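Local coordinates for protein cyclic pyranopterin monophosphate synthase 2 (Mycobacterium tuberculosis, PDB 4FDF) that probably catalyses the conversion of 3',8-cyclo-7,8-dihydroguanosine 5'-triphosphate to cyclic pyranopterin monophosphate, a step of molybdenum cofactor biosynthesis, as a homohexamer, at residues G58-K62 and G63-A67. Residues are numbered along the deposited sequence; the frame is centred on the assembly and turned at random.
Sequences GGLPK and GDALA
Leu60 and Ala65 meet across the turn that links two helices, CD1 of Leu60 lying 3.5 Å from CB of Ala65. In the leucine, chi1 of -72° puts CG opposite the carbonyl carbon, and an extended chi2 of 173° then brings CD1 to Ala65 in the first turn of the coming helix. The same side chain passes close to the backbone, its CB being 3.5 Å from Gly63 O. The backbone closes here: Gly63 N donates to Leu60 O over 3.3 Å, a bent bond in which the donor stands above the carbonyl plane. This i to i+3 bond, with Pro61 and Lys62 at the corners in helical and near-helical conformation, makes 60-63 a type I beta turn. A water bridges Leu60 N, from which it accepts, and Gly63 O, to which it donates, both at 3.0 Å. Gly63 has a positive phi at which a CB would run into Lys62 O, a conformation suited to glycine. Asp64 then caps the helix. With its CG swung anti to the backbone N (chi1 -171°), OD1 takes the amide of Ala67 in a nearly straight 3.2 Å bond, although the N-H arrives from above the carboxylate plane. At the other end Gly58, also with positive phi, is the C' residue of a Schellman motif that ends helix 49-57. The chain of Lys62, bent at chi2 and chi3, carries NZ to a salt bridge with Asp137, while the carbonyl of Pro61 accepts from His25 of a second subunit. The whole turn thus connects helix 49-57 to helix 65-83: Leu60 packs on Leu54 and Ile55 of the former and on Ile139 of helix 121-139, where Ala65 also rests on Leu135 and Met138.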
loop_
_atom_site.group_PDB
_atom_site.type_symbol
_atom_site.label_atom_id
_atom_site.label_comp_id
_atom_site.label_asym_id
_atom_site.label_seq_id
_atom_site.Cartn_x
_atom_site.Cartn_y
_atom_site.Cartn_z
ATOM N N GLY B 58 11.823 -27.271 14.181
ATOM C CA GLY B 58 12.345 -26.006 13.661
ATOM C C GLY B 58 13.224 -26.202 12.439
ATOM O O GLY B 58 14.118 -25.395 12.181
ATOM N N GLY B 59 12.956 -27.263 11.674
ATOM C CA GLY B 59 13.827 -27.662 10.577
ATOM C C GLY B 59 13.403 -27.286 9.168
ATOM O O GLY B 59 13.988 -27.778 8.206
ATOM N N LEU B 60 12.396 -26.426 9.031
ATOM C CA LEU B 60 11.972 -25.960 7.707
ATOM C C LEU B 60 13.063 -25.131 7.046
ATOM O O LEU B 60 13.691 -24.295 7.709
ATOM C CB LEU B 60 10.698 -25.119 7.791
ATOM C CG LEU B 60 9.391 -25.835 8.089
ATOM C CD1 LEU B 60 8.292 -24.798 8.305
ATOM C CD2 LEU B 60 9.037 -26.793 6.955
ATOM N N PRO B 61 13.289 -25.345 5.737
ATOM C CA PRO B 61 14.326 -24.588 5.039
ATOM C C PRO B 61 14.148 -23.071 5.167
ATOM O O PRO B 61 15.121 -22.347 5.386
ATOM C CB PRO B 61 14.165 -25.036 3.581
ATOM C CG PRO B 61 13.582 -26.408 3.684
ATOM C CD PRO B 61 12.642 -26.334 4.854
ATOM N N LYS B 62 12.913 -22.600 5.066
ATOM C CA LYS B 62 12.674 -21.165 4.973
ATOM C C LYS B 62 12.620 -20.468 6.343
ATOM O O LYS B 62 12.698 -19.245 6.425
ATOM C CB LYS B 62 11.413 -20.910 4.151
ATOM C CG LYS B 62 11.632 -19.997 2.965
ATOM C CD LYS B 62 10.681 -20.365 1.846
ATOM C CE LYS B 62 10.175 -19.140 1.113
ATOM N NZ LYS B 62 9.168 -19.543 0.093
ATOM N N GLY B 63 12.499 -21.254 7.410
ATOM C CA GLY B 63 12.549 -20.727 8.771
ATOM C C GLY B 63 11.299 -21.018 9.577
ATOM O O GLY B 63 10.601 -22.000 9.321
ATOM N N ASP B 64 11.027 -20.162 10.561
ATOM C CA ASP B 64 9.897 -20.324 11.474
ATOM C C ASP B 64 8.581 -19.980 10.770
ATOM O O ASP B 64 8.192 -18.810 10.703
ATOM C CB ASP B 64 10.104 -19.450 12.723
ATOM C CG ASP B 64 9.077 -19.730 13.831
ATOM O OD1 ASP B 64 8.006 -20.316 13.557
ATOM O OD2 ASP B 64 9.347 -19.354 14.991
ATOM N N ALA B 65 7.914 -21.007 10.240
ATOM C CA ALA B 65 6.627 -20.842 9.564
ATOM C C ALA B 65 5.568 -20.159 10.431
ATOM O O ALA B 65 4.883 -19.251 9.959
ATOM C CB ALA B 65 6.101 -22.176 9.078
ATOM N N LEU B 66 5.433 -20.597 11.685
ATOM C CA LEU B 66 4.352 -20.113 12.551
ATOM C C LEU B 66 4.475 -18.615 12.863
ATOM O O LEU B 66 3.515 -17.860 12.697
ATOM C CB LEU B 66 4.245 -20.933 13.846
ATOM C CG LEU B 66 3.953 -22.454 13.834
ATOM C CD1 LEU B 66 3.541 -22.950 15.241
ATOM C CD2 LEU B 66 2.906 -22.877 12.815
ATOM N N ALA B 67 5.655 -18.196 13.302
ATOM C CA ALA B 67 5.915 -16.792 13.595
ATOM C C ALA B 67 5.738 -15.934 12.357
ATOM O O ALA B 67 5.129 -14.872 12.428
ATOM C CB ALA B 67 7.326 -16.600 14.188
HETATM O O HOH W 1 11.318 -24.377 10.955
#